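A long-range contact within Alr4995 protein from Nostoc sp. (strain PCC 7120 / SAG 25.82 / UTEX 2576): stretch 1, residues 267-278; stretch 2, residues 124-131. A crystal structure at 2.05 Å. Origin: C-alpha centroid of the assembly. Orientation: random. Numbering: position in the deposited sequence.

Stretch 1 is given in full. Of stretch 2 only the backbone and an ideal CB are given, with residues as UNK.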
ATOM      1  N   LEU B 267      15.549  44.789 -29.470  1.00 30.16           N
ATOM      2  CA  LEU B 267      16.568  45.139 -28.494  1.00 23.67           C
ATOM      3  C   LEU B 267      16.573  46.657 -28.326  1.00 29.34           C
ATOM      4  O   LEU B 267      16.759  47.392 -29.299  1.00 25.52           O
ATOM      5  CB  LEU B 267      17.934  44.625 -28.938  1.00 22.57           C
ATOM      6  CG  LEU B 267      19.128  44.973 -28.055  1.00 21.52           C
ATOM      7  CD1 LEU B 267      18.995  44.355 -26.671  1.00 24.64           C
ATOM      8  CD2 LEU B 267      20.404  44.523 -28.721  1.00 25.25           C
ATOM      9  N   ARG B 268      16.336  47.133 -27.110  1.00 21.33           N
ATOM     10  CA  ARG B 268      16.410  48.566 -26.850  1.00 28.09           C
ATOM     11  C   ARG B 268      17.874  49.008 -26.780  1.00 29.25           C
ATOM     12  O   ARG B 268      18.620  48.573 -25.903  1.00 27.02           O
ATOM     13  CB  ARG B 268      15.677  48.916 -25.556  1.00 26.76           C
ATOM     14  CG  ARG B 268      15.814  50.369 -25.134  1.00 28.09           C
ATOM     15  CD  ARG B 268      14.670  50.804 -24.224  1.00 31.16           C
ATOM     16  NE  ARG B 268      14.855  52.177 -23.748  1.00 35.48           N
ATOM     17  CZ  ARG B 268      13.871  52.940 -23.283  1.00 35.06           C
ATOM     18  NH1 ARG B 268      12.635  52.465 -23.240  1.00 35.50           N
ATOM     19  NH2 ARG B 268      14.120  54.179 -22.878  1.00 35.10           N
ATOM     20  N   VAL B 269      18.301  49.853 -27.713  1.00 21.52           N
ATOM     21  CA  VAL B 269      19.713  50.218 -27.757  1.00 24.65           C
ATOM     22  C   VAL B 269      19.946  51.619 -27.161  1.00 30.20           C
ATOM     23  O   VAL B 269      21.083  52.100 -27.090  1.00 30.61           O
ATOM     24  CB  VAL B 269      20.250  50.140 -29.190  1.00 24.32           C
ATOM     25  CG1 VAL B 269      20.393  48.699 -29.599  1.00 22.99           C
ATOM     26  CG2 VAL B 269      19.303  50.872 -30.152  1.00 27.06           C
ATOM     27  N   THR B 270      18.854  52.239 -26.716  1.00 29.17           N
ATOM     28  CA  THR B 270      18.870  53.516 -25.991  1.00 31.79           C
ATOM     29  C   THR B 270      18.594  53.304 -24.508  1.00 30.23           C
ATOM     30  O   THR B 270      17.447  53.366 -24.065  1.00 33.59           O
ATOM     31  CB  THR B 270      17.811  54.505 -26.556  1.00 33.28           C
ATOM     32  OG1 THR B 270      18.148  54.827 -27.904  1.00 36.52           O
ATOM     33  CG2 THR B 270      17.765  55.800 -25.744  1.00 34.20           C
ATOM     34  N   GLU B 271      19.657  53.044 -23.748  1.00 37.06           N
ATOM     35  CA  GLU B 271      19.560  52.811 -22.307  1.00 32.26           C
ATOM     36  C   GLU B 271      20.443  53.801 -21.567  1.00 35.85           C
ATOM     37  O   GLU B 271      21.649  53.576 -21.425  1.00 32.76           O
ATOM     38  CB  GLU B 271      19.981  51.373 -21.941  1.00 30.80           C
ATOM     39  CG  GLU B 271      19.136  50.261 -22.559  1.00 33.77           C
ATOM     40  CD  GLU B 271      17.759  50.143 -21.925  1.00 37.30           C
ATOM     41  OE1 GLU B 271      17.361  51.068 -21.174  1.00 39.22           O
ATOM     42  OE2 GLU B 271      17.077  49.121 -22.169  1.00 35.31           O
ATOM     43  N   PRO B 272      19.852  54.914 -21.105  1.00 39.25           N
ATOM     44  CA  PRO B 272      20.644  55.943 -20.418  1.00 40.35           C
ATOM     45  C   PRO B 272      21.183  55.452 -19.077  1.00 36.61           C
ATOM     46  O   PRO B 272      20.506  54.700 -18.370  1.00 38.65           O
ATOM     47  CB  PRO B 272      19.643  57.094 -20.226  1.00 43.79           C
ATOM     48  CG  PRO B 272      18.539  56.828 -21.235  1.00 42.63           C
ATOM     49  CD  PRO B 272      18.457  55.335 -21.335  1.00 36.92           C
ATOM     50  N   VAL B 273      22.395  55.877 -18.742  1.00 36.80           N
ATOM     51  CA  VAL B 273      23.064  55.430 -17.530  1.00 36.41           C
ATOM     52  C   VAL B 273      22.681  56.338 -16.373  1.00 46.58           C
ATOM     53  O   VAL B 273      22.809  57.561 -16.463  1.00 47.62           O
ATOM     54  CB  VAL B 273      24.592  55.421 -17.702  1.00 41.53           C
ATOM     55  CG1 VAL B 273      25.294  55.088 -16.389  1.00 46.82           C
ATOM     56  CG2 VAL B 273      24.989  54.432 -18.783  1.00 37.63           C
ATOM     57  N   ARG B 274      22.195  55.746 -15.291  1.00 45.97           N
ATOM     58  CA  ARG B 274      21.715  56.523 -14.159  1.00 47.24           C
ATOM     59  C   ARG B 274      22.898  57.057 -13.339  1.00 52.45           C
ATOM     60  O   ARG B 274      23.971  56.438 -13.289  1.00 47.48           O
ATOM     61  CB  ARG B 274      20.769  55.667 -13.302  1.00 48.15           C
ATOM     62  CG  ARG B 274      19.919  56.438 -12.320  1.00 51.56           C
ATOM     63  CD  ARG B 274      19.111  55.513 -11.429  1.00 52.76           C
ATOM     64  NE  ARG B 274      18.832  56.126 -10.130  1.00 57.82           N
ATOM     65  CZ  ARG B 274      17.616  56.434  -9.679  1.00 56.62           C
ATOM     66  NH1 ARG B 274      17.482  56.991  -8.483  1.00 56.90           N
ATOM     67  NH2 ARG B 274      16.536  56.184 -10.417  1.00 46.29           N
ATOM     68  N   ASP B 275      22.695  58.226 -12.732  1.00 56.41           N
ATOM     69  CA  ASP B 275      23.691  58.897 -11.886  1.00 56.12           C
ATOM     70  C   ASP B 275      24.446  57.974 -10.914  1.00 51.11           C
ATOM     71  O   ASP B 275      25.671  57.815 -10.989  1.00 48.02           O
ATOM     72  CB  ASP B 275      23.010  60.020 -11.063  1.00 58.33           C
ATOM     73  CG  ASP B 275      21.779  59.524 -10.256  1.00 67.96           C
ATOM     74  OD1 ASP B 275      20.805  59.009 -10.855  1.00 64.82           O
ATOM     75  OD2 ASP B 275      21.804  59.602  -9.002  1.00 73.13           O
ATOM     76  N   GLU B 276      23.688  57.368 -10.011  1.00 49.70           N
ATOM     77  CA  GLU B 276      24.229  56.817  -8.780  1.00 56.37           C
ATOM     78  C   GLU B 276      24.852  55.433  -8.953  1.00 49.05           C
ATOM     79  O   GLU B 276      25.697  55.036  -8.151  1.00 52.98           O
ATOM     80  CB  GLU B 276      23.122  56.769  -7.714  1.00 60.42           C
ATOM     81  CG  GLU B 276      23.611  56.545  -6.288  1.00 68.18           C
ATOM     82  CD  GLU B 276      22.728  57.234  -5.253  1.00 77.90           C
ATOM     83  OE1 GLU B 276      22.352  58.407  -5.474  1.00 81.68           O
ATOM     84  OE2 GLU B 276      22.404  56.598  -4.224  1.00 77.27           O
ATOM     85  N   VAL B 277      24.464  54.711 -10.004  1.00 43.94           N
ATOM     86  CA  VAL B 277      24.859  53.305 -10.131  1.00 40.18           C
ATOM     87  C   VAL B 277      26.377  53.077 -10.184  1.00 43.31           C
ATOM     88  O   VAL B 277      27.176  53.954 -10.564  1.00 40.04           O
ATOM     89  CB  VAL B 277      24.224  52.630 -11.380  1.00 35.69           C
ATOM     90  CG1 VAL B 277      22.734  52.905 -11.436  1.00 40.38           C
ATOM     91  CG2 VAL B 277      24.925  53.046 -12.672  1.00 34.45           C
ATOM     92  N   HIS B 278      26.755  51.878  -9.759  1.00 34.18           N
ATOM     93  CA  HIS B 278      28.119  51.410  -9.835  1.00 35.51           C
ATOM     94  C   HIS B 278      28.112  49.893  -9.709  1.00 35.83           C
ATOM     95  O   HIS B 278      27.148  49.306  -9.197  1.00 29.58           O
ATOM     96  CB  HIS B 278      29.002  52.053  -8.752  1.00 36.55           C
ATOM     97  CG  HIS B 278      28.588  51.740  -7.346  1.00 39.30           C
ATOM     98  ND1 HIS B 278      27.511  52.345  -6.730  1.00 43.09           N
ATOM     99  CD2 HIS B 278      29.134  50.912  -6.420  1.00 38.87           C
ATOM    100  CE1 HIS B 278      27.402  51.892  -5.492  1.00 44.17           C
ATOM    101  NE2 HIS B 278      28.376  51.022  -5.280  1.00 42.38           N
ATOM    102  N   UNK B 124      17.764  41.855 -17.801  1.00 24.98           N
ATOM    103  CA  UNK B 124      16.866  42.986 -18.006  1.00 25.69           C
ATOM    104  C   UNK B 124      17.097  44.102 -17.011  1.00 24.98           C
ATOM    105  O   UNK B 124      17.178  43.879 -15.802  1.00 23.01           O
ATOM    106  CB  UNK B 124      15.410  42.522 -17.922  1.00 25.69           C
ATOM    107  N   UNK B 125      17.191  45.315 -17.531  1.00 22.39           N
ATOM    108  CA  UNK B 125      17.414  46.487 -16.697  1.00 24.36           C
ATOM    109  C   UNK B 125      16.156  46.902 -15.944  1.00 23.90           C
ATOM    110  O   UNK B 125      15.051  46.860 -16.472  1.00 25.19           O
ATOM    111  CB  UNK B 125      17.914  47.652 -17.554  1.00 24.36           C
ATOM    112  N   UNK B 126      16.337  47.282 -14.692  1.00 26.28           N
ATOM    113  CA  UNK B 126      15.297  47.987 -13.958  1.00 31.02           C
ATOM    114  C   UNK B 126      15.012  49.277 -14.740  1.00 32.34           C
ATOM    115  O   UNK B 126      15.954  49.965 -15.145  1.00 27.26           O
ATOM    116  CB  UNK B 126      15.716  48.274 -12.515  1.00 31.02           C
ATOM    117  N   UNK B 127      13.744  49.590 -14.997  1.00 28.09           N
ATOM    118  CA  UNK B 127      13.431  50.676 -15.938  1.00 34.04           C
ATOM    119  C   UNK B 127      13.801  52.062 -15.405  1.00 38.92           C
ATOM    120  O   UNK B 127      14.008  53.006 -16.178  1.00 36.43           O
ATOM    121  CB  UNK B 127      11.939  50.649 -16.277  1.00 34.04           C
ATOM    122  N   UNK B 128      13.905  52.185 -14.089  1.00 34.11           N
ATOM    123  CA  UNK B 128      14.431  53.410 -13.496  1.00 41.93           C
ATOM    124  C   UNK B 128      15.968  53.304 -13.397  1.00 39.60           C
ATOM    125  O   UNK B 128      16.625  54.146 -12.780  1.00 39.50           O
ATOM    126  CB  UNK B 128      13.808  53.656 -12.120  1.00 41.93           C
ATOM    127  N   UNK B 129      16.521  52.261 -14.019  1.00 35.55           N
ATOM    128  CA  UNK B 129      17.959  52.084 -14.166  1.00 33.14           C
ATOM    129  C   UNK B 129      18.760  51.851 -12.893  1.00 40.43           C
ATOM    130  O   UNK B 129      19.967  52.138 -12.860  1.00 39.81           O
ATOM    131  CB  UNK B 129      18.528  53.319 -14.867  1.00 33.14           C
ATOM    132  N   UNK B 130      18.114  51.322 -11.852  1.00 31.99           N
ATOM    133  CA  UNK B 130      18.767  51.194 -10.542  1.00 33.74           C
ATOM    134  C   UNK B 130      19.702  49.984 -10.457  1.00 31.09           C
ATOM    135  O   UNK B 130      20.742  50.029  -9.788  1.00 30.48           O
ATOM    136  CB  UNK B 130      17.706  51.093  -9.444  1.00 33.74           C
ATOM    137  N   UNK B 131      19.321  48.903 -11.131  1.00 26.65           N
ATOM    138  CA  UNK B 131      20.124  47.684 -11.137  1.00 28.90           C
ATOM    139  C   UNK B 131      19.810  46.860 -12.372  1.00 25.94           C
ATOM    140  O   UNK B 131      18.887  47.186 -13.137  1.00 28.30           O
ATOM    141  CB  UNK B 131      19.877  46.862  -9.870  1.00 28.90           C
TER

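Position 124 lies in a strand. Its CA-to-CB bond points sideways, and no atom of stretch 1 comes within 5.5 Å of the ideal CB. Stretch 1 therefore sets no preference. The residue is Leu124, which makes no contact here.

Position 125 is also in the strand, but its CB points toward stretch 1. The ideal CB is 4.9 Å from Glu271 OE2. A polar chain could meet the carboxylate, and an aliphatic one could pack on the side chain of Glu271. The residue is Leu125. Its CD1 lies 3.6 Å from Glu271 CD, a packing contact without a hydrogen bond.

Position 126 points sideways and has nothing of stretch 1 near its CB. It is the first residue of a type I turn that ends at 129. Asp, Asn or Ser is common at a first position, because it can accept bonds from turn amides. The residue is Asp126. Its OD2 accepts a hydrogen bond from the backbone N of 130 at 2.9 Å.

Position 127 points sideways, and its CB is far from stretch 1. The carboxylate of Glu271 offers two acceptors, but only a long chain could reach them. Lys or Arg would suit, and Arg could engage both oxygens. The residue is Arg127. NH1 donates to Glu271 OE2 at 3.1 Å and NH2 to Glu271 OE1 at 2.9 Å, a two-pronged salt bridge. Arg127 NH2 also lies over one face of the Arg268 guanidinium, 3.4 Å from Arg268 CZ. These are like charges, with the carboxylate of Glu271 close to both.

Position 128 points sideways, with its ideal CB 4.1 Å from Arg274 NH2. An acidic or polar chain would be reasonable, but the backbone already offers an acceptor. The residue is Glu128. Arg274 NH2 donates to the backbone Glu128 O at 3.1 Å.

Position 129 has phi 66°, which by itself favours glycine. An ideal CB would also sit 3.6 Å from Arg274 CB, so space is tight. The residue is Gly129. Its O lies 3.2 Å from Val277 CG1. A water bridges the backbones, donating to Gly129 O at 2.8 Å and accepting from Arg274 N at 2.9 Å.

Position 130 points sideways, 5.0 Å from Arg274 CD at the ideal CB. A chain with a methylene stem could pack there. The residue is Arg130. Its CG lies over one face of the Arg274 guanidinium, 3.9 Å from Arg274 NH2, while its own guanidinium forms a salt bridge with Asp126.

Position 131 points away, so stretch 1 sets no demand. The residue is Trp131.

Stretch 2, residues 124-131: LLDREGRW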
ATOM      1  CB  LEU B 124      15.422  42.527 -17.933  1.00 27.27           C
ATOM      2  CG  LEU B 124      15.084  41.645 -19.127  1.00 28.58           C
ATOM      3  CD1 LEU B 124      13.720  41.048 -18.964  1.00 30.72           C
ATOM      4  CD2 LEU B 124      15.135  42.497 -20.379  1.00 31.47           C
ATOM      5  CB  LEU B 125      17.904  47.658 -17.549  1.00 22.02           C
ATOM      6  CG  LEU B 125      19.335  47.524 -18.068  1.00 31.01           C
ATOM      7  CD1 LEU B 125      19.575  48.484 -19.244  1.00 30.84           C
ATOM      8  CD2 LEU B 125      20.340  47.780 -16.946  1.00 22.45           C
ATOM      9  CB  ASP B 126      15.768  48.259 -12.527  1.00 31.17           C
ATOM     10  CG  ASP B 126      14.898  49.257 -11.796  1.00 34.37           C
ATOM     11  OD1 ASP B 126      13.804  48.860 -11.343  1.00 33.20           O
ATOM     12  OD2 ASP B 126      15.329  50.427 -11.660  1.00 34.65           O
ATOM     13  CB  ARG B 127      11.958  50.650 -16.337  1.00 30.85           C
ATOM     14  CG  ARG B 127      11.562  49.447 -17.187  1.00 31.77           C
ATOM     15  CD  ARG B 127      12.646  49.015 -18.171  1.00 33.02           C
ATOM     16  NE  ARG B 127      13.136  50.115 -19.002  1.00 31.81           N
ATOM     17  CZ  ARG B 127      14.168  50.025 -19.842  1.00 36.95           C
ATOM     18  NH1 ARG B 127      14.824  48.882 -19.989  1.00 29.57           N
ATOM     19  NH2 ARG B 127      14.549  51.083 -20.542  1.00 35.40           N
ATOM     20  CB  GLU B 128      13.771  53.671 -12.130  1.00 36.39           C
ATOM     21  CG  GLU B 128      12.238  53.792 -12.232  1.00 46.47           C
ATOM     22  CD  GLU B 128      11.492  53.621 -10.898  1.00 57.20           C
ATOM     23  OE1 GLU B 128      12.042  53.013  -9.949  1.00 48.14           O
ATOM     24  OE2 GLU B 128      10.334  54.096 -10.810  1.00 61.57           O
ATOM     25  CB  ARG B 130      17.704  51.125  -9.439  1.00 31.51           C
ATOM     26  CG  ARG B 130      16.858  52.416  -9.327  1.00 37.08           C
ATOM     27  CD  ARG B 130      15.646  52.211  -8.427  1.00 40.93           C
ATOM     28  NE  ARG B 130      14.714  51.237  -8.989  1.00 35.92           N
ATOM     29  CZ  ARG B 130      13.795  50.592  -8.280  1.00 39.95           C
ATOM     30  NH1 ARG B 130      13.689  50.824  -6.975  1.00 40.71           N
ATOM     31  NH2 ARG B 130      12.984  49.711  -8.866  1.00 37.07           N
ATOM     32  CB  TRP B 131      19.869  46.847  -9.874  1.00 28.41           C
ATOM     33  CG  TRP B 131      18.407  46.618  -9.609  1.00 26.73           C
ATOM     34  CD1 TRP B 131      17.544  45.823 -10.328  1.00 26.19           C
ATOM     35  CD2 TRP B 131      17.631  47.205  -8.560  1.00 28.26           C
ATOM     36  NE1 TRP B 131      16.277  45.891  -9.784  1.00 28.17           N
ATOM     37  CE2 TRP B 131      16.307  46.728  -8.698  1.00 27.12           C
ATOM     38  CE3 TRP B 131      17.928  48.086  -7.514  1.00 31.16           C
ATOM     39  CZ2 TRP B 131      15.288  47.102  -7.826  1.00 30.20           C
ATOM     40  CZ3 TRP B 131      16.916  48.461  -6.657  1.00 28.34           C
ATOM     41  CH2 TRP B 131      15.611  47.966  -6.815  1.00 30.35           C
TER
HETATM   42  O   HOH W   1      21.216  52.978 -15.274  1.00 38.38           O
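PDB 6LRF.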